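Local coordinates for protein isoaspartyl dipeptidase (Fervidobacterium islandicum, PDB 7CDH) that probably hydrolyses isoaspartyl (beta-aspartyl) dipeptides as a zinc-dependent M38 metallopeptidase, a role consistent with the repair of damaged proteins, at residues V90-G101 against L121-Y130; I245-K253 against V304-T313. One frame throughout, in Å; residues are numbered along the deposited sequence.

Contact 1: residues V90-G101 against L121-Y130; sequences VTTVVGCLGTDG and LNTFIYTGSY
T92 to G95 pair with N122 to I125 as parallel neighbours in the TIM barrel of this amidohydrolase, two strands of one beta-alpha-beta unit whose crossover is helix 106-118. The segment axes run 16° apart, and backbone bonds alternate from strand to strand, as parallel pairing requires; G95 N to F124 O, at 2.8 Å, is one rung. At the beginning of the ladder T91 O takes two donors of one residue: N122 N at 3.1 Å and, from the opposite face of the carbonyl plane, N122 ND2 at 2.6 Å. The ND2 bond is nearly straight, 162° at the hydrogen, and T91 O lies close to the amide plane of N122, so side chain and backbone together grip a single oxygen.

Y126 shows how an aromatic residue spans V94, in the partner strand, and C96, just past its end. Its CB lies 4.1 Å from C96 CB. With CG beside the backbone N (chi1 -63°), the ring turns back along segment 90-101: CD2 comes within 3.5 Å of C96 CB, and CE2 touches V94 CG1 at 3.6 Å. CZ is still near V94 CG1; the side chain also packs on I152 of strand 151-159 and on I191 and N193 of strand 191-196.

Past the paired strands the two segments part, and a water accepts a hydrogen bond from L97 N and lies within reach of G128 O. Contact then resumes between loops, where L97 CB meets S129 CB and Y130 N makes a weak bond to G98 O. The ring of Y130 is covered on one face by the backbone of T99, whose N sits 3.4 Å above its plane, over the centre; T99 OG1, hydrogen-bonded to E70, lies over a face of the same ring, 3.3 Å from Y130 CE2.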
loop_
_atom_site.group_PDB
_atom_site.type_symbol
_atom_site.label_atom_id
_atom_site.label_comp_id
_atom_site.label_asym_id
_atom_site.label_seq_id
_atom_site.Cartn_x
_atom_site.Cartn_y
_atom_site.Cartn_z
ATOM N N VAL A 90 32.561 28.124 10.402
ATOM C CA VAL A 90 32.026 26.906 9.727
ATOM C C VAL A 90 31.407 27.289 8.383
ATOM O O VAL A 90 30.410 28.006 8.384
ATOM C CB VAL A 90 31.009 26.222 10.644
ATOM C CG1 VAL A 90 30.366 25.038 9.947
ATOM C CG2 VAL A 90 31.678 25.809 11.954
ATOM N N THR A 91 31.991 26.838 7.280
ATOM C CA THR A 91 31.537 27.148 5.903
ATOM C C THR A 91 30.864 25.911 5.287
ATOM O O THR A 91 30.298 26.002 4.201
ATOM C CB THR A 91 32.713 27.630 5.027
ATOM O OG1 THR A 91 33.818 26.727 5.107
ATOM C CG2 THR A 91 33.191 29.006 5.416
ATOM N N THR A 92 31.008 24.754 5.900
ATOM C CA THR A 92 30.384 23.529 5.398
ATOM C C THR A 92 29.788 22.807 6.586
ATOM O O THR A 92 30.455 22.714 7.639
ATOM C CB THR A 92 31.343 22.639 4.619
ATOM O OG1 THR A 92 31.766 23.355 3.457
ATOM C CG2 THR A 92 30.692 21.332 4.216
ATOM N N VAL A 93 28.555 22.345 6.401
ATOM C CA VAL A 93 27.759 21.652 7.441
ATOM C C VAL A 93 27.175 20.394 6.812
ATOM O O VAL A 93 26.841 20.405 5.648
ATOM C CB VAL A 93 26.724 22.659 7.962
ATOM C CG1 VAL A 93 25.384 22.056 8.277
ATOM C CG2 VAL A 93 27.279 23.393 9.169
ATOM N N VAL A 94 27.142 19.320 7.566
ATOM C CA VAL A 94 26.440 18.067 7.214
ATOM C C VAL A 94 25.351 17.900 8.254
ATOM O O VAL A 94 25.707 17.751 9.466
ATOM C CB VAL A 94 27.366 16.850 7.166
ATOM C CG1 VAL A 94 26.619 15.678 6.560
ATOM C CG2 VAL A 94 28.617 17.115 6.352
ATOM N N GLY A 95 24.097 17.993 7.786
ATOM C CA GLY A 95 22.879 18.004 8.623
ATOM C C GLY A 95 22.293 16.616 8.732
ATOM O O GLY A 95 22.238 15.904 7.712
ATOM N N CYS A 96 21.859 16.229 9.920
ATOM C CA CYS A 96 21.120 14.973 10.131
ATOM C C CYS A 96 19.957 15.190 11.099
ATOM O O CYS A 96 19.889 16.275 11.737
ATOM C CB CYS A 96 22.070 13.922 10.671
ATOM S SG CYS A 96 22.862 14.422 12.220
ATOM N N LEU A 97 19.140 14.146 11.258
ATOM C CA LEU A 97 18.137 14.010 12.341
ATOM C C LEU A 97 18.693 13.150 13.475
ATOM O O LEU A 97 19.624 12.363 13.256
ATOM C CB LEU A 97 16.866 13.349 11.805
ATOM C CG LEU A 97 16.253 13.998 10.578
ATOM C CD1 LEU A 97 15.011 13.249 10.156
ATOM C CD2 LEU A 97 15.939 15.451 10.877
ATOM N N GLY A 98 18.062 13.243 14.642
ATOM C CA GLY A 98 18.520 12.567 15.862
ATOM C C GLY A 98 17.444 11.689 16.451
ATOM O O GLY A 98 16.806 10.972 15.726
ATOM N N THR A 99 17.281 11.711 17.759
ATOM C CA THR A 99 16.301 10.857 18.473
ATOM C C THR A 99 14.934 10.930 17.805
ATOM O O THR A 99 14.357 9.877 17.594
ATOM C CB THR A 99 16.200 11.265 19.935
ATOM O OG1 THR A 99 17.558 11.400 20.351
ATOM C CG2 THR A 99 15.468 10.227 20.747
ATOM N N ASP A 100 14.462 12.131 17.476
ATOM C CA ASP A 100 13.087 12.356 16.981
ATOM C C ASP A 100 13.085 12.305 15.441
ATOM O O ASP A 100 13.409 13.343 14.793
ATOM C CB ASP A 100 12.514 13.662 17.529
ATOM C CG ASP A 100 11.073 13.918 17.124
ATOM O OD1 ASP A 100 10.490 13.047 16.444
ATOM O OD2 ASP A 100 10.525 14.946 17.540
ATOM N N GLY A 101 12.633 11.166 14.891
ATOM C CA GLY A 101 12.323 10.968 13.460
ATOM C C GLY A 101 10.842 11.081 13.147
ATOM O O GLY A 101 10.511 10.746 12.022
ATOM N N LEU A 121 26.258 29.246 2.589
ATOM C CA LEU A 121 26.856 28.048 3.235
ATOM C C LEU A 121 26.932 26.896 2.216
ATOM O O LEU A 121 26.396 27.028 1.116
ATOM C CB LEU A 121 25.983 27.714 4.436
ATOM C CG LEU A 121 26.700 27.169 5.651
ATOM C CD1 LEU A 121 27.721 28.171 6.159
ATOM C CD2 LEU A 121 25.689 26.805 6.733
ATOM N N ASN A 122 27.684 25.844 2.528
ATOM C CA ASN A 122 27.772 24.576 1.752
ATOM C C ASN A 122 27.176 23.522 2.664
ATOM O O ASN A 122 27.589 23.510 3.882
ATOM C CB ASN A 122 29.212 24.148 1.440
ATOM C CG ASN A 122 30.025 25.254 0.802
ATOM O OD1 ASN A 122 30.035 25.399 -0.426
ATOM N ND2 ASN A 122 30.701 26.028 1.630
ATOM N N THR A 123 26.225 22.734 2.160
ATOM C CA THR A 123 25.407 21.830 3.009
ATOM C C THR A 123 25.260 20.471 2.344
ATOM O O THR A 123 25.081 20.423 1.113
ATOM C CB THR A 123 24.003 22.394 3.230
ATOM O OG1 THR A 123 23.371 22.500 1.945
ATOM C CG2 THR A 123 24.068 23.749 3.864
ATOM N N PHE A 124 25.243 19.433 3.168
ATOM C CA PHE A 124 24.921 18.052 2.768
ATOM C C PHE A 124 24.081 17.490 3.895
ATOM O O PHE A 124 24.099 18.034 5.011
ATOM C CB PHE A 124 26.179 17.222 2.505
ATOM C CG PHE A 124 27.126 17.899 1.551
ATOM C CD1 PHE A 124 28.041 18.822 2.010
ATOM C CD2 PHE A 124 27.023 17.693 0.184
ATOM C CE1 PHE A 124 28.828 19.538 1.121
ATOM C CE2 PHE A 124 27.876 18.338 -0.698
ATOM C CZ PHE A 124 28.759 19.278 -0.230
ATOM N N ILE A 125 23.348 16.428 3.610
ATOM C CA ILE A 125 22.478 15.842 4.650
ATOM C C ILE A 125 22.696 14.340 4.625
ATOM O O ILE A 125 23.131 13.820 3.613
ATOM C CB ILE A 125 21.013 16.268 4.420
ATOM C CG1 ILE A 125 20.425 15.688 3.138
ATOM C CG2 ILE A 125 20.903 17.788 4.413
ATOM C CD1 ILE A 125 18.945 15.850 3.045
ATOM N N TYR A 126 22.375 13.705 5.727
ATOM C CA TYR A 126 22.048 12.275 5.808
ATOM C C TYR A 126 20.546 12.084 5.603
ATOM O O TYR A 126 19.756 12.970 5.915
ATOM C CB TYR A 126 22.422 11.762 7.193
ATOM C CG TYR A 126 23.883 11.837 7.546
ATOM C CD1 TYR A 126 24.730 10.806 7.223
ATOM C CD2 TYR A 126 24.404 12.885 8.270
ATOM C CE1 TYR A 126 26.061 10.818 7.601
ATOM C CE2 TYR A 126 25.728 12.919 8.659
ATOM C CZ TYR A 126 26.557 11.875 8.326
ATOM O OH TYR A 126 27.858 11.847 8.691
ATOM N N THR A 127 20.182 10.900 5.145
ATOM C CA THR A 127 18.827 10.334 5.247
ATOM C C THR A 127 18.810 9.512 6.519
ATOM O O THR A 127 19.859 9.432 7.174
ATOM C CB THR A 127 18.432 9.547 4.003
ATOM O OG1 THR A 127 17.114 9.157 4.350
ATOM C CG2 THR A 127 19.282 8.330 3.708
ATOM N N GLY A 128 17.663 8.958 6.886
ATOM C CA GLY A 128 17.520 8.230 8.166
ATOM C C GLY A 128 17.538 9.149 9.367
ATOM O O GLY A 128 17.485 10.383 9.192
ATOM N N SER A 129 17.647 8.545 10.555
ATOM C CA SER A 129 17.671 9.170 11.901
ATOM C C SER A 129 18.183 8.088 12.863
ATOM O O SER A 129 18.685 7.049 12.354
ATOM C CB SER A 129 16.281 9.686 12.305
ATOM O OG SER A 129 15.334 8.611 12.537
ATOM N N TYR A 130 18.031 8.279 14.177
ATOM C CA TYR A 130 18.476 7.302 15.193
ATOM C C TYR A 130 17.881 5.935 14.881
ATOM O O TYR A 130 18.582 4.943 14.972
ATOM C CB TYR A 130 18.024 7.666 16.603
ATOM C CG TYR A 130 18.965 8.492 17.443
ATOM C CD1 TYR A 130 19.810 9.459 16.910
ATOM C CD2 TYR A 130 18.952 8.338 18.826
ATOM C CE1 TYR A 130 20.632 10.237 17.718
ATOM C CE2 TYR A 130 19.790 9.082 19.645
ATOM C CZ TYR A 130 20.618 10.045 19.093
ATOM O OH TYR A 130 21.394 10.783 19.955
HETATM O O HOH W 1 19.282 12.467 8.844
HETATM O O HOH W 2 14.778 8.537 15.052
#

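Contact 2: residues I245-K253 against V304-T313; sequences IDLTALQPK and VGSVSAVWYT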
loop_
_atom_site.group_PDB
_atom_site.type_symbol
_atom_site.label_atom_id
_atom_site.label_comp_id
_atom_site.label_asym_id
_atom_site.label_seq_id
_atom_site.Cartn_x
_atom_site.Cartn_y
_atom_site.Cartn_z
ATOM N N ILE A 245 37.104 8.192 13.070
ATOM C CA ILE A 245 36.189 8.369 14.219
ATOM C C ILE A 245 35.931 9.872 14.355
ATOM O O ILE A 245 36.777 10.641 13.904
ATOM C CB ILE A 245 36.776 7.728 15.494
ATOM C CG1 ILE A 245 38.015 8.466 16.013
ATOM C CG2 ILE A 245 37.080 6.269 15.222
ATOM C CD1 ILE A 245 38.596 7.906 17.293
ATOM N N ASP A 246 34.780 10.237 14.937
ATOM C CA ASP A 246 34.340 11.627 15.202
ATOM C C ASP A 246 34.223 11.784 16.707
ATOM O O ASP A 246 33.762 10.868 17.371
ATOM C CB ASP A 246 33.025 11.982 14.505
ATOM C CG ASP A 246 32.632 13.448 14.677
ATOM O OD1 ASP A 246 33.452 14.313 14.343
ATOM O OD2 ASP A 246 31.514 13.724 15.158
ATOM N N LEU A 247 34.713 12.899 17.211
ATOM C CA LEU A 247 34.717 13.264 18.642
ATOM C C LEU A 247 33.833 14.501 18.766
ATOM O O LEU A 247 33.922 15.421 17.906
ATOM C CB LEU A 247 36.154 13.590 19.077
ATOM C CG LEU A 247 37.236 12.584 18.686
ATOM C CD1 LEU A 247 38.626 13.079 19.101
ATOM C CD2 LEU A 247 36.963 11.218 19.294
ATOM N N THR A 248 32.993 14.549 19.778
ATOM C CA THR A 248 32.125 15.730 19.944
ATOM C C THR A 248 33.016 16.846 20.484
ATOM O O THR A 248 33.611 16.681 21.569
ATOM C CB THR A 248 30.904 15.421 20.810
ATOM O OG1 THR A 248 30.251 14.292 20.227
ATOM C CG2 THR A 248 29.982 16.609 20.878
ATOM N N ALA A 249 33.108 17.927 19.736
ATOM C CA ALA A 249 33.815 19.155 20.140
ATOM C C ALA A 249 33.454 19.532 21.582
ATOM O O ALA A 249 32.306 19.333 22.010
ATOM C CB ALA A 249 33.477 20.273 19.191
ATOM N N LEU A 250 34.426 20.098 22.292
ATOM C CA LEU A 250 34.212 20.771 23.591
ATOM C C LEU A 250 33.318 21.984 23.327
ATOM O O LEU A 250 33.586 22.711 22.358
ATOM C CB LEU A 250 35.573 21.160 24.170
ATOM C CG LEU A 250 35.726 20.945 25.667
ATOM C CD1 LEU A 250 35.717 19.463 25.976
ATOM C CD2 LEU A 250 37.008 21.610 26.159
ATOM N N GLN A 251 32.232 22.115 24.080
ATOM C CA GLN A 251 31.310 23.283 23.993
ATOM C C GLN A 251 31.926 24.431 24.802
ATOM O O GLN A 251 32.407 24.219 25.908
ATOM C CB GLN A 251 29.909 22.878 24.489
ATOM C CG GLN A 251 29.292 21.687 23.745
ATOM C CD GLN A 251 29.083 21.890 22.258
ATOM O OE1 GLN A 251 28.530 22.905 21.824
ATOM N NE2 GLN A 251 29.566 20.932 21.462
ATOM N N PRO A 252 31.943 25.684 24.302
ATOM C CA PRO A 252 32.407 26.828 25.091
ATOM C C PRO A 252 31.878 26.947 26.527
ATOM O O PRO A 252 32.624 27.432 27.357
ATOM C CB PRO A 252 31.935 28.026 24.268
ATOM C CG PRO A 252 32.000 27.519 22.858
ATOM C CD PRO A 252 31.549 26.075 22.944
ATOM N N LYS A 253 30.677 26.426 26.801
ATOM C CA LYS A 253 30.033 26.392 28.149
ATOM C C LYS A 253 31.016 25.797 29.168
ATOM O O LYS A 253 30.898 24.599 29.418
ATOM C CB LYS A 253 28.705 25.622 28.095
ATOM C CG LYS A 253 27.502 26.444 27.627
ATOM C CD LYS A 253 27.729 27.313 26.375
ATOM C CE LYS A 253 27.973 26.527 25.091
ATOM N NZ LYS A 253 27.874 27.380 23.881
ATOM N N VAL A 304 22.389 22.796 24.725
ATOM C CA VAL A 304 22.329 22.886 23.224
ATOM C C VAL A 304 23.744 22.967 22.601
ATOM O O VAL A 304 24.443 23.945 22.815
ATOM C CB VAL A 304 21.497 24.115 22.771
ATOM C CG1 VAL A 304 21.102 24.036 21.305
ATOM C CG2 VAL A 304 20.267 24.357 23.636
ATOM N N GLY A 305 24.128 22.022 21.748
ATOM C CA GLY A 305 25.317 22.172 20.895
ATOM C C GLY A 305 25.347 23.537 20.205
ATOM O O GLY A 305 24.312 23.958 19.687
ATOM N N SER A 306 26.522 24.187 20.156
ATOM C CA SER A 306 26.824 25.354 19.286
ATOM C C SER A 306 27.888 24.953 18.257
ATOM O O SER A 306 28.801 24.243 18.637
ATOM C CB SER A 306 27.257 26.566 20.083
ATOM O OG SER A 306 27.279 27.729 19.238
ATOM N N VAL A 307 27.742 25.392 17.012
ATOM C CA VAL A 307 28.772 25.232 15.959
ATOM C C VAL A 307 30.041 26.010 16.375
ATOM O O VAL A 307 31.126 25.685 15.838
ATOM C CB VAL A 307 28.272 25.652 14.566
ATOM C CG1 VAL A 307 27.197 24.717 14.066
ATOM C CG2 VAL A 307 27.784 27.081 14.547
ATOM N N SER A 308 29.927 26.972 17.300
ATOM C CA SER A 308 31.083 27.681 17.915
ATOM C C SER A 308 32.040 26.667 18.578
ATOM O O SER A 308 33.268 26.950 18.664
ATOM C CB SER A 308 30.634 28.765 18.877
ATOM O OG SER A 308 30.243 28.219 20.131
ATOM N N ALA A 309 31.547 25.494 18.962
ATOM C CA ALA A 309 32.402 24.473 19.590
ATOM C C ALA A 309 33.602 24.109 18.696
ATOM O O ALA A 309 34.598 23.623 19.242
ATOM C CB ALA A 309 31.598 23.253 19.919
ATOM N N VAL A 310 33.541 24.295 17.384
ATOM C CA VAL A 310 34.580 23.706 16.506
ATOM C C VAL A 310 35.867 24.537 16.650
ATOM O O VAL A 310 36.953 23.961 16.912
ATOM C CB VAL A 310 34.105 23.589 15.052
ATOM C CG1 VAL A 310 35.284 23.401 14.111
ATOM C CG2 VAL A 310 33.118 22.435 14.897
ATOM N N TRP A 311 35.760 25.845 16.489
ATOM C CA TRP A 311 36.928 26.744 16.552
ATOM C C TRP A 311 37.391 26.838 18.010
ATOM O O TRP A 311 38.612 26.882 18.276
ATOM C CB TRP A 311 36.585 28.092 15.933
ATOM C CG TRP A 311 37.740 29.034 15.899
ATOM C CD1 TRP A 311 37.805 30.245 16.514
ATOM C CD2 TRP A 311 39.007 28.828 15.256
ATOM N NE1 TRP A 311 39.005 30.827 16.262
ATOM C CE2 TRP A 311 39.764 29.989 15.487
ATOM C CE3 TRP A 311 39.556 27.806 14.476
ATOM C CZ2 TRP A 311 41.058 30.149 14.986
ATOM C CZ3 TRP A 311 40.837 27.951 13.996
ATOM C CH2 TRP A 311 41.577 29.109 14.247
ATOM N N TYR A 312 36.458 26.778 18.940
ATOM C CA TYR A 312 36.783 26.742 20.380
ATOM C C TYR A 312 37.716 25.553 20.647
ATOM O O TYR A 312 38.706 25.732 21.388
ATOM C CB TYR A 312 35.503 26.673 21.209
ATOM C CG TYR A 312 35.723 26.668 22.699
ATOM C CD1 TYR A 312 36.021 27.826 23.394
ATOM C CD2 TYR A 312 35.644 25.498 23.417
ATOM C CE1 TYR A 312 36.205 27.818 24.766
ATOM C CE2 TYR A 312 35.839 25.465 24.780
ATOM C CZ TYR A 312 36.114 26.631 25.459
ATOM O OH TYR A 312 36.292 26.568 26.805
ATOM N N THR A 313 37.373 24.378 20.116
ATOM C CA THR A 313 38.069 23.091 20.408
ATOM C C THR A 313 39.460 23.152 19.761
ATOM O O THR A 313 40.408 22.833 20.439
ATOM C CB THR A 313 37.226 21.855 20.042
ATOM O OG1 THR A 313 36.076 21.847 20.906
ATOM C CG2 THR A 313 37.968 20.544 20.215
#
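Y312 carries its CG anti to the backbone N (chi1 -178°), which swings the ring across to P252, while Q251, bent at chi2 (-61°), folds its amide back toward G305 and S306. The two groups illustrate different ways of fastening a loop: one to a helix, the other to the turn that leads into it. P252 CA stands over the tyrosine face, 3.7 Å from the ring centroid and 10° off the normal, a CH-pi contact; P252 CG adds a touch to Y312 CG at 3.8 Å. Replacing Y312 by an alanine would remove the ring, and P252 would probably lose its aromatic cover, with residues 250-253 freer to shift.

Q251 contributes polarity instead: its OE1 accepts from S306 N at 2.9 Å, whereas NE2 makes a weak bond back to A249 O and passes 3.4 Å from A309 CB. Two alanines also meet: A249 CB lies 3.6 Å from A309 CB. T313 OG1 donates to A309 O at 2.8 Å, within its own helix, and also receives a weak bond from L250 N.

The contact thus joins the loop following barrel strand 245-248 to helix 309-318 and the turn before it. Around it, L250 packs on I265 of helix 264-273, T313 on I282 of strand 280-283, and V310 on L57 and D59 of strand 51-59.

Contact 1 and contact 2 occupy separate parts of one barrel, their centres 16 Å apart, yet they touch: V90 CG2 packs against V307 O at 3.9 Å. In the two-zinc site E156 is shared by both metals. From contact 1, C96 O is hydrogen-bonded to ND1 of the zinc ligand H63, and the nearest side-chain atom of Y130, a residue packed on E156 and H195, is about 3 Å from a zinc. In residues 245-253, T248 OG1, which takes no part in contact 2, bonds ND1 of the ligand H224. Contact 1 itself, and the strand that leads into contact 2, each supply a second-shell partner to a zinc-binding histidine.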